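Local coordinates for protein L-lactate dehydrogenase (Trichomonas vaginalis, PDB 4UUL) that catalyses NAD(H)-dependent interconversion of 2-oxo and L-2-hydroxy acids, pyruvate/lactate and probably oxaloacetate/malate, as a member of the lactate/malate dehydrogenase superfamily, at residues V68-D72 and P73-F77; M54-D58 and C59-H63; H22-S26 and G27-G31; D210-D213 and H214-F218. The protein carries 1 engineered substitution. One frame throughout, in Å; residues are numbered along the deposited sequence. Where two conformers were deposited one is given.

In the fold
Interactions 1, 2 and 3 lie in the Rossmann-type NAD-binding domain, each where one secondary-structure element gives way to the next; interaction 4 lies in the C-terminal domain. Interactions 2 and 3 touch, their centres about 11 Å apart: Phe61 CD2 rests 3.4 Å from Ala25 CB, packing the loop after helix 46-57 on the end of helix 15-25, and both contacts reach the second subunit. Interaction 1 is about 20 Å from each, centre to centre; its Thr71 side chain is about 6 Å from that of Asp41, which contacts NADH when bound, though this chain lacks it. Interaction 4 is remote, about 40 to 49 Å from the other centres and away from the cofactor site.

Interaction 1 of 4, residues V68-D72 and P73-F77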
loop_
_atom_site.group_PDB
_atom_site.type_symbol
_atom_site.label_atom_id
_atom_site.label_comp_id
_atom_site.label_asym_id
_atom_site.label_seq_id
_atom_site.Cartn_x
_atom_site.Cartn_y
_atom_site.Cartn_z
ATOM N N VAL B 68 -18.599 -3.620 1.779
ATOM C CA VAL B 68 -19.697 -2.706 2.038
ATOM C C VAL B 68 -19.084 -1.428 2.596
ATOM O O VAL B 68 -18.262 -1.455 3.495
ATOM C CB VAL B 68 -20.762 -3.280 2.999
ATOM C CG1 VAL B 68 -20.230 -3.600 4.382
ATOM C CG2 VAL B 68 -21.957 -2.328 3.068
ATOM N N ALA B 69 -19.430 -0.312 1.988
ATOM C CA ALA B 69 -19.049 1.025 2.452
ATOM C C ALA B 69 -20.264 1.602 3.093
ATOM O O ALA B 69 -21.359 1.664 2.479
ATOM C CB ALA B 69 -18.710 1.885 1.258
ATOM N N THR B 70 -20.137 2.006 4.346
ATOM C CA THR B 70 -21.326 2.335 5.139
ATOM C C THR B 70 -21.053 3.368 6.219
ATOM O O THR B 70 -19.901 3.536 6.646
ATOM C CB THR B 70 -21.889 1.044 5.757
ATOM O OG1 THR B 70 -23.134 1.306 6.380
ATOM C CG2 THR B 70 -20.960 0.438 6.786
ATOM N N THR B 71 -22.099 4.038 6.642
ATOM C CA THR B 71 -22.079 4.814 7.874
ATOM C C THR B 71 -22.788 4.108 9.043
ATOM O O THR B 71 -22.855 4.646 10.124
ATOM C CB THR B 71 -22.752 6.160 7.677
ATOM O OG1 THR B 71 -24.122 5.949 7.345
ATOM C CG2 THR B 71 -22.081 6.899 6.526
ATOM N N ASP B 72 -23.336 2.933 8.801
ATOM C CA ASP B 72 -24.205 2.244 9.730
ATOM C C ASP B 72 -23.419 1.239 10.567
ATOM O O ASP B 72 -22.822 0.287 10.015
ATOM C CB ASP B 72 -25.260 1.453 8.958
ATOM C CG ASP B 72 -26.169 0.711 9.866
ATOM O OD1 ASP B 72 -26.769 1.384 10.709
ATOM O OD2 ASP B 72 -26.257 -0.532 9.770
ATOM N N PRO B 73 -23.411 1.394 11.888
ATOM C CA PRO B 73 -22.728 0.401 12.726
ATOM C C PRO B 73 -23.097 -1.063 12.503
ATOM O O PRO B 73 -22.203 -1.900 12.379
ATOM C CB PRO B 73 -23.055 0.875 14.146
ATOM C CG PRO B 73 -23.130 2.356 13.989
ATOM C CD PRO B 73 -23.851 2.559 12.668
ATOM N N LYS B 74 -24.377 -1.411 12.441
ATOM C CA LYS B 74 -24.716 -2.822 12.270
ATOM C C LYS B 74 -24.104 -3.393 10.985
ATOM O O LYS B 74 -23.450 -4.454 11.012
ATOM C CB LYS B 74 -26.218 -3.080 12.245
ATOM C CG LYS B 74 -26.505 -4.565 12.166
ATOM C CD LYS B 74 -27.970 -4.872 12.293
ATOM C CE LYS B 74 -28.220 -6.380 12.231
ATOM N NZ LYS B 74 -29.625 -6.697 12.572
ATOM N N ALA B 75 -24.211 -2.671 9.876
ATOM C CA ALA B 75 -23.656 -3.168 8.633
ATOM C C ALA B 75 -22.126 -3.308 8.735
ATOM O O ALA B 75 -21.525 -4.172 8.098
ATOM C CB ALA B 75 -24.030 -2.245 7.502
ATOM N N ALA B 76 -21.485 -2.414 9.479
ATOM C CA ALA B 76 -20.044 -2.401 9.590
ATOM C C ALA B 76 -19.520 -3.526 10.479
ATOM O O ALA B 76 -18.465 -4.082 10.209
ATOM C CB ALA B 76 -19.600 -1.061 10.125
ATOM N N PHE B 77 -20.254 -3.856 11.539
ATOM C CA PHE B 77 -19.749 -4.786 12.555
ATOM C C PHE B 77 -20.302 -6.209 12.425
ATOM O O PHE B 77 -19.821 -7.120 13.068
ATOM C CB PHE B 77 -20.009 -4.274 13.991
ATOM C CG PHE B 77 -19.157 -3.072 14.389
ATOM C CD1 PHE B 77 -19.559 -1.789 14.074
ATOM C CD2 PHE B 77 -17.958 -3.229 15.057
ATOM C CE1 PHE B 77 -18.809 -0.701 14.424
ATOM C CE2 PHE B 77 -17.212 -2.121 15.409
ATOM C CZ PHE B 77 -17.627 -0.881 15.087
HETATM O O HOH W 1 -26.725 0.285 13.155
#
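Asp72 is the N-cap of helix 73-77: its side chain caps the first turn, and its carbonyl takes the first helical bond. Its carboxylate OD2 accepts from Ala75 N at 3.0 Å, and the N-H comes in from above the carboxylate plane, 39° out of it. Asp72 O accepts from Ala76 N at 3.1 Å. The other carboxylate oxygen is used as well: a water donates to Asp72 OD1 at 2.7 Å and accepts from Lys74 N at 3.0 Å, so three N-H groups of the opening turn are met by Asp72 directly or through this water. CG stands anti to the backbone N (chi1 179°), and this swings the carboxylate over the turn. One step back, Thr70 OG1 accepts from Asp72 N at 2.9 Å, an ST turn that fixes the backbone N of the capping residue. The remaining Thr70 branch, CG2, meets Ala76 CB at 3.9 Å, while OG1 also lies beside the methyl of Ala75. Farther down the strand, Val68 CG1 lies 4.0 Å from Ala75 O, which is hydrogen-bonded by His38 ND1. The turn leads from strand 64-70, one of the two outermost strands of the parallel Rossmann sheet within this chain, into a helix that runs back at 149° to it; that helix packs over strands 35-40 and 5-10 through Ala76 and Phe77, with Pro73 and Lys74 against helix 97-118.

Interaction 2 of 4, residues M54-D58 and C59-H63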
loop_
_atom_site.group_PDB
_atom_site.type_symbol
_atom_site.label_atom_id
_atom_site.label_comp_id
_atom_site.label_asym_id
_atom_site.label_seq_id
_atom_site.Cartn_x
_atom_site.Cartn_y
_atom_site.Cartn_z
ATOM N N MET B 54 -14.198 2.481 -5.513
ATOM C CA MET B 54 -14.026 2.431 -6.962
ATOM C C MET B 54 -12.588 1.981 -7.289
ATOM O O MET B 54 -12.366 1.217 -8.255
ATOM C CB MET B 54 -14.269 3.796 -7.509
ATOM C CG MET B 54 -15.719 4.187 -7.566
ATOM S SD MET B 54 -15.977 5.959 -7.966
ATOM C CE MET B 54 -15.918 5.933 -9.736
ATOM N N GLU B 55 -11.593 2.469 -6.555
ATOM C CA GLU B 55 -10.231 1.999 -6.771
ATOM C C GLU B 55 -10.045 0.565 -6.395
ATOM O O GLU B 55 -9.337 -0.171 -7.130
ATOM C CB GLU B 55 -9.185 2.893 -6.129
ATOM C CG GLU B 55 -9.053 4.216 -6.845
ATOM C CD GLU B 55 -7.750 4.881 -6.513
ATOM O OE1 GLU B 55 -6.687 4.408 -7.000
ATOM O OE2 GLU B 55 -7.754 5.853 -5.714
ATOM N N LEU B 56 -10.685 0.117 -5.319
ATOM C CA LEU B 56 -10.612 -1.308 -5.001
ATOM C C LEU B 56 -11.151 -2.139 -6.151
ATOM O O LEU B 56 -10.525 -3.112 -6.576
ATOM C CB LEU B 56 -11.378 -1.627 -3.731
ATOM C CG LEU B 56 -10.870 -1.072 -2.420
ATOM C CD1 LEU B 56 -11.882 -1.369 -1.302
ATOM C CD2 LEU B 56 -9.550 -1.718 -2.046
ATOM N N GLU B 57 -12.321 -1.743 -6.667
ATOM C CA GLU B 57 -12.896 -2.414 -7.834
ATOM C C GLU B 57 -11.928 -2.480 -9.001
ATOM O O GLU B 57 -11.762 -3.531 -9.630
ATOM C CB GLU B 57 -14.200 -1.712 -8.243
ATOM C CG GLU B 57 -15.289 -1.935 -7.255
ATOM C CD GLU B 57 -16.554 -1.114 -7.516
ATOM O OE1 GLU B 57 -16.498 -0.139 -8.278
ATOM O OE2 GLU B 57 -17.623 -1.502 -7.000
ATOM N N ASP B 58 -11.285 -1.357 -9.259
ATOM C CA ASP B 58 -10.417 -1.192 -10.411
ATOM C C ASP B 58 -9.053 -1.894 -10.265
ATOM O O ASP B 58 -8.223 -1.866 -11.199
ATOM C CB ASP B 58 -10.131 0.294 -10.626
ATOM C CG ASP B 58 -11.323 1.047 -11.170
ATOM O OD1 ASP B 58 -12.367 0.397 -11.463
ATOM O OD2 ASP B 58 -11.208 2.281 -11.376
ATOM N N CYS B 59 -8.852 -2.578 -9.156
ATOM C CA CYS B 59 -7.691 -3.461 -9.024
ATOM C C CYS B 59 -8.013 -4.895 -9.475
ATOM O O CYS B 59 -7.089 -5.682 -9.606
ATOM C CB CYS B 59 -7.202 -3.477 -7.574
ATOM S SG CYS B 59 -6.439 -1.923 -7.069
ATOM N N ALA B 60 -9.289 -5.258 -9.578
ATOM C CA ALA B 60 -9.664 -6.624 -9.954
ATOM C C ALA B 60 -8.953 -7.631 -9.078
ATOM O O ALA B 60 -8.392 -8.616 -9.529
ATOM C CB ALA B 60 -9.428 -6.866 -11.468
ATOM N N PHE B 61 -9.003 -7.412 -7.764
ATOM C CA PHE B 61 -8.295 -8.260 -6.805
ATOM C C PHE B 61 -8.935 -9.646 -6.727
ATOM O O PHE B 61 -10.088 -9.744 -6.331
ATOM C CB PHE B 61 -8.396 -7.641 -5.411
ATOM C CG PHE B 61 -7.486 -6.484 -5.151
ATOM C CD1 PHE B 61 -6.115 -6.602 -5.283
ATOM C CD2 PHE B 61 -8.016 -5.294 -4.704
ATOM C CE1 PHE B 61 -5.240 -5.544 -4.928
ATOM C CE2 PHE B 61 -7.162 -4.239 -4.337
ATOM C CZ PHE B 61 -5.774 -4.379 -4.448
ATOM N N PRO B 62 -8.164 -10.720 -6.975
ATOM C CA PRO B 62 -8.779 -12.037 -6.831
ATOM C C PRO B 62 -9.189 -12.369 -5.391
ATOM O O PRO B 62 -10.053 -13.214 -5.145
ATOM C CB PRO B 62 -7.701 -13.017 -7.327
ATOM C CG PRO B 62 -6.451 -12.223 -7.412
ATOM C CD PRO B 62 -6.825 -10.794 -7.586
ATOM N N HIS B 63 -8.535 -11.738 -4.415
ATOM C CA HIS B 63 -8.821 -12.048 -3.004
ATOM C C HIS B 63 -10.020 -11.306 -2.462
ATOM O O HIS B 63 -10.446 -11.575 -1.348
ATOM C CB HIS B 63 -7.619 -11.761 -2.085
ATOM C CG HIS B 63 -6.435 -12.624 -2.331
ATOM N ND1 HIS B 63 -5.486 -12.349 -3.285
ATOM C CD2 HIS B 63 -6.020 -13.749 -1.707
ATOM C CE1 HIS B 63 -4.544 -13.266 -3.241
ATOM N NE2 HIS B 63 -4.840 -14.129 -2.293
HETATM O O HOH W 2 -10.982 -5.821 -6.688
#
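Cys59 N turns back onto Leu56 O at 3.1 Å, closing the end of helix 46-57. Ala60 N does the same to Glu57 O at 3.0 Å. Residues Glu57 to Ala60 form a type I beta turn, and Ala60, at positive phi, is the first to leave the helical conformation. Leu56 O is gripped a second time by a water, which donates to it at 2.7 Å and accepts from Phe61 N at 2.8 Å, bridging the departing chain to the helix. This is the exit from a Rossmann helix, leading through a short loop into edge strand 64-70. The Phe61 ring folds back over the turn: its CG is anti to the carbonyl carbon (chi1 -78°), CE2 comes 4.2 Å from Leu56 CD2, and the two side chains cross obliquely. Cys59 CB sits 3.3 Å above one face of the same ring, offset toward its rim, while the SG of this cysteine lies 3.4 Å from Glu55 O. Leu56 continues inward onto Leu37 and Leu39 of strand 35-40. The acidic side chains turn to the subunit interface instead: Glu57 OE1 and Asp58 OD1 form salt bridges with Arg228 of the second subunit, Asp58 OD2 with Arg161 of the same neighbour, while Glu55 OE2 bonds Tyr18 OH of its own chain and OE1 bonds Ser243 OG of the second subunit.

Interaction 3 of 4, residues H22-S26 and G27-G31; sequences HWIAS and GELYG
Ile24 and Leu29 make the buried side of this turn, lying side by side and pointing the same way, with Leu29 CD2 4.1 Å from both CG1 and CD1 of Ile24; the pair packs against Phe84 of strand 82-85. Between them the backbone is held by Ile24 O, which accepts from Gly27 N at 3.0 Å and also from a water at 2.7 Å. That water in turn accepts from Tyr30 N at 2.9 Å, so one carbonyl serves both the last helical turn and the loop beyond it. The other side, with Trp23, Ser26 and Glu28, is partly exposed. Ser26 OG donates to Trp23 O at 2.6 Å; its chi1 of 80° places the hydroxyl between the backbone N and carbonyl carbon, folded back over the helix. In one of the two conformers of Trp23, and so less certainly, the pyrrole part of the indole runs alongside the aliphatic stem of Glu28, Trp23 CD1 reaching Glu28 CB at 3.6 Å. The ring and carboxylate planes differ by 46°, and the bend at chi2 of Glu28 leads its acid group off to a salt bridge with Lys253. Trp23 and Ser26 also pack on Ser26 and Trp23, respectively, of the second subunit. Gly27, whose backbone angles (phi 105°) by themselves call for glycine, ends helix 15-25 in a Schellman motif, where this first Rossmann helix leaves for strand 35-40.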
loop_
_atom_site.group_PDB
_atom_site.type_symbol
_atom_site.label_atom_id
_atom_site.label_comp_id
_atom_site.label_asym_id
_atom_site.label_seq_id
_atom_site.Cartn_x
_atom_site.Cartn_y
_atom_site.Cartn_z
ATOM N N HIS B 22 -6.500 -1.569 0.474
ATOM C CA HIS B 22 -5.880 -2.155 -0.705
ATOM C C HIS B 22 -4.870 -3.258 -0.361
ATOM O O HIS B 22 -4.808 -4.292 -1.019
ATOM C CB HIS B 22 -5.206 -1.069 -1.547
ATOM C CG HIS B 22 -6.138 -0.259 -2.395
ATOM N ND1 HIS B 22 -6.819 0.837 -1.932
ATOM C CD2 HIS B 22 -6.499 -0.397 -3.698
ATOM C CE1 HIS B 22 -7.580 1.316 -2.908
ATOM N NE2 HIS B 22 -7.405 0.581 -3.977
ATOM N N TRP B 23 -4.132 -3.046 0.708
ATOM C CA TRP B 23 -3.107 -3.985 1.107
ATOM C C TRP B 23 -3.762 -5.292 1.507
ATOM O O TRP B 23 -3.359 -6.366 1.076
ATOM C CB TRP B 23 -2.280 -3.381 2.229
ATOM C CG TRP B 23 -0.832 -3.867 2.321
ATOM C CD1 TRP B 23 -0.315 -5.003 1.780
ATOM C CD2 TRP B 23 0.278 -3.184 2.932
ATOM N NE1 TRP B 23 1.027 -5.120 2.088
ATOM C CE2 TRP B 23 1.421 -4.001 2.771
ATOM C CE3 TRP B 23 0.413 -1.975 3.593
ATOM C CZ2 TRP B 23 2.674 -3.632 3.240
ATOM C CZ3 TRP B 23 1.659 -1.616 4.064
ATOM C CH2 TRP B 23 2.764 -2.442 3.894
ATOM N N ILE B 24 -4.814 -5.208 2.297
ATOM C CA ILE B 24 -5.553 -6.406 2.703
ATOM C C ILE B 24 -6.196 -7.095 1.483
ATOM O O ILE B 24 -6.140 -8.326 1.330
ATOM C CB ILE B 24 -6.610 -6.066 3.759
ATOM C CG1 ILE B 24 -5.889 -5.670 5.066
ATOM C CG2 ILE B 24 -7.516 -7.277 4.036
ATOM C CD1 ILE B 24 -6.756 -5.066 6.087
ATOM N N ALA B 25 -6.804 -6.300 0.602
ATOM C CA ALA B 25 -7.466 -6.859 -0.573
ATOM C C ALA B 25 -6.489 -7.554 -1.517
ATOM O O ALA B 25 -6.906 -8.423 -2.285
ATOM C CB ALA B 25 -8.235 -5.821 -1.310
ATOM N N SER B 26 -5.222 -7.143 -1.486
ATOM C CA SER B 26 -4.193 -7.748 -2.303
ATOM C C SER B 26 -3.796 -9.126 -1.838
ATOM O O SER B 26 -3.037 -9.796 -2.557
ATOM C CB SER B 26 -2.955 -6.854 -2.332
ATOM O OG SER B 26 -2.162 -7.017 -1.171
ATOM N N GLY B 27 -4.273 -9.562 -0.653
ATOM C CA GLY B 27 -4.014 -10.901 -0.169
ATOM C C GLY B 27 -2.985 -11.004 0.944
ATOM O O GLY B 27 -2.686 -12.109 1.425
ATOM N N GLU B 28 -2.445 -9.873 1.396
ATOM C CA GLU B 28 -1.309 -9.900 2.304
ATOM C C GLU B 28 -1.654 -10.344 3.721
ATOM O O GLU B 28 -0.781 -10.835 4.426
ATOM C CB GLU B 28 -0.664 -8.525 2.366
ATOM C CG GLU B 28 0.285 -8.317 3.546
ATOM C CD GLU B 28 1.487 -9.246 3.519
ATOM O OE1 GLU B 28 1.801 -9.829 2.436
ATOM O OE2 GLU B 28 2.130 -9.360 4.598
ATOM N N LEU B 29 -2.899 -10.192 4.139
ATOM C CA LEU B 29 -3.254 -10.489 5.533
ATOM C C LEU B 29 -3.675 -11.957 5.683
ATOM O O LEU B 29 -3.156 -12.652 6.542
ATOM C CB LEU B 29 -4.385 -9.574 5.949
ATOM C CG LEU B 29 -4.873 -9.768 7.383
ATOM C CD1 LEU B 29 -3.770 -9.583 8.397
ATOM C CD2 LEU B 29 -5.987 -8.782 7.729
ATOM N N TYR B 30 -4.604 -12.417 4.856
ATOM C CA TYR B 30 -5.257 -13.721 5.008
ATOM C C TYR B 30 -4.766 -14.771 4.001
ATOM O O TYR B 30 -5.345 -15.850 3.875
ATOM C CB TYR B 30 -6.774 -13.544 4.873
ATOM C CG TYR B 30 -7.456 -13.247 6.195
ATOM C CD1 TYR B 30 -7.782 -14.257 7.060
ATOM C CD2 TYR B 30 -7.788 -11.944 6.538
ATOM C CE1 TYR B 30 -8.441 -13.999 8.244
ATOM C CE2 TYR B 30 -8.401 -11.665 7.748
ATOM C CZ TYR B 30 -8.774 -12.712 8.578
ATOM O OH TYR B 30 -9.431 -12.435 9.741
ATOM N N GLY B 31 -3.696 -14.459 3.286
ATOM C CA GLY B 31 -3.116 -15.473 2.427
ATOM C C GLY B 31 -4.032 -15.879 1.284
ATOM O O GLY B 31 -4.561 -15.012 0.596
HETATM O O HOH W 3 -5.570 -10.511 2.837
#

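Interaction 4 of 4, residues D210-D213 and H214-F218; sequences DVLD and HDYVF
Leu212 and Tyr216 lie side by side and point the same way at the start of helix 214-236 of the C-terminal alpha/beta domain, where Asp213 holds the N-cap position. The leucine methyl CD1 approaches the tyrosine ring obliquely, 3.7 Å from CE2 and 3.8 Å from CD2. Tyr216 reaches it with CG anti to the backbone N (chi1 177°), extending the ring along the leucine; its hydroxyl is held farther out by Glu165 of helix 156-170, and Leu212 also packs on Lys169 and Leu170 of that helix. On its other flank Leu212 offers CB to the CG2 branch of Val217 at 3.8 Å, so the leucine spans two adjacent residues of the first turn. The other Val217 branch, CG1, lies 3.5 Å above the centre of the Phe218 ring. The side chain of Asp213 makes no capping bond; its carbonyl O takes the first helical bond, from Val217 N at 3.0 Å. The imidazole of His214 stands with Phe218 CB over one face, and at its edge, in plane, ND1 donates a weak hydrogen bond to Asp215 OD1 at 3.4 Å.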
loop_
_atom_site.group_PDB
_atom_site.type_symbol
_atom_site.label_atom_id
_atom_site.label_comp_id
_atom_site.label_asym_id
_atom_site.label_seq_id
_atom_site.Cartn_x
_atom_site.Cartn_y
_atom_site.Cartn_z
ATOM N N ASP B 210 25.944 -2.254 25.917
ATOM C CA ASP B 210 27.365 -2.414 26.246
ATOM C C ASP B 210 28.246 -1.728 25.227
ATOM O O ASP B 210 29.437 -1.586 25.457
ATOM C CB ASP B 210 27.748 -3.886 26.314
ATOM C CG ASP B 210 27.171 -4.598 27.527
ATOM O OD1 ASP B 210 26.659 -3.920 28.446
ATOM O OD2 ASP B 210 27.230 -5.846 27.554
ATOM N N VAL B 211 27.666 -1.354 24.086
ATOM C CA VAL B 211 28.402 -0.739 23.001
ATOM C C VAL B 211 28.044 0.726 22.845
ATOM O O VAL B 211 28.907 1.547 22.682
ATOM C CB VAL B 211 28.186 -1.504 21.696
ATOM C CG1 VAL B 211 28.837 -0.779 20.531
ATOM C CG2 VAL B 211 28.754 -2.909 21.818
ATOM N N LEU B 212 26.756 1.049 22.863
ATOM C CA LEU B 212 26.324 2.433 22.731
ATOM C C LEU B 212 26.495 3.234 24.026
ATOM O O LEU B 212 26.381 2.688 25.142
ATOM C CB LEU B 212 24.876 2.511 22.220
ATOM C CG LEU B 212 24.743 1.944 20.810
ATOM C CD1 LEU B 212 23.307 2.061 20.351
ATOM C CD2 LEU B 212 25.684 2.633 19.804
ATOM N N ASP B 213 26.770 4.526 23.867
ATOM C CA ASP B 213 26.920 5.463 24.984
ATOM C C ASP B 213 25.629 5.582 25.801
ATOM O O ASP B 213 24.528 5.614 25.263
ATOM C CB ASP B 213 27.248 6.858 24.447
ATOM C CG ASP B 213 28.694 7.006 24.025
ATOM O OD1 ASP B 213 29.454 6.011 24.094
ATOM O OD2 ASP B 213 29.066 8.124 23.611
ATOM N N HIS B 214 25.796 5.698 27.111
ATOM C CA HIS B 214 24.698 5.846 28.032
ATOM C C HIS B 214 23.826 7.027 27.657
ATOM O O HIS B 214 22.598 6.946 27.760
ATOM C CB HIS B 214 25.262 6.028 29.446
ATOM C CG HIS B 214 24.232 6.420 30.449
ATOM N ND1 HIS B 214 23.865 7.733 30.663
ATOM C CD2 HIS B 214 23.479 5.675 31.291
ATOM C CE1 HIS B 214 22.916 7.776 31.579
ATOM N NE2 HIS B 214 22.665 6.542 31.977
ATOM N N ASP B 215 24.441 8.125 27.230
ATOM C CA ASP B 215 23.674 9.335 26.921
ATOM C C ASP B 215 22.804 9.152 25.684
ATOM O O ASP B 215 21.720 9.718 25.596
ATOM C CB ASP B 215 24.602 10.533 26.710
ATOM C CG ASP B 215 25.332 10.946 27.995
ATOM O OD1 ASP B 215 24.839 10.609 29.094
ATOM O OD2 ASP B 215 26.387 11.607 27.889
ATOM N N TYR B 216 23.289 8.365 24.735
ATOM C CA TYR B 216 22.480 7.952 23.618
ATOM C C TYR B 216 21.316 7.080 24.075
ATOM O O TYR B 216 20.144 7.396 23.844
ATOM C CB TYR B 216 23.318 7.217 22.562
ATOM C CG TYR B 216 22.427 6.736 21.435
ATOM C CD1 TYR B 216 22.051 7.599 20.414
ATOM C CD2 TYR B 216 21.903 5.448 21.435
ATOM C CE1 TYR B 216 21.181 7.167 19.399
ATOM C CE2 TYR B 216 21.052 5.007 20.446
ATOM C CZ TYR B 216 20.686 5.874 19.423
ATOM O OH TYR B 216 19.823 5.399 18.450
ATOM N N VAL B 217 21.633 5.961 24.717
ATOM C CA VAL B 217 20.601 4.982 25.085
ATOM C C VAL B 217 19.504 5.574 25.938
ATOM O O VAL B 217 18.317 5.354 25.655
ATOM C CB VAL B 217 21.224 3.765 25.818
ATOM C CG1 VAL B 217 20.156 2.839 26.335
ATOM C CG2 VAL B 217 22.218 3.047 24.894
ATOM N N PHE B 218 19.882 6.310 26.981
ATOM C CA PHE B 218 18.929 6.706 28.009
ATOM C C PHE B 218 18.535 8.177 27.950
ATOM O O PHE B 218 17.924 8.696 28.885
ATOM C CB PHE B 218 19.493 6.363 29.393
ATOM C CG PHE B 218 19.693 4.894 29.597
ATOM C CD1 PHE B 218 18.589 4.043 29.810
ATOM C CD2 PHE B 218 20.979 4.356 29.564
ATOM C CE1 PHE B 218 18.790 2.673 29.982
ATOM C CE2 PHE B 218 21.185 2.991 29.715
ATOM C CZ PHE B 218 20.109 2.145 29.929
#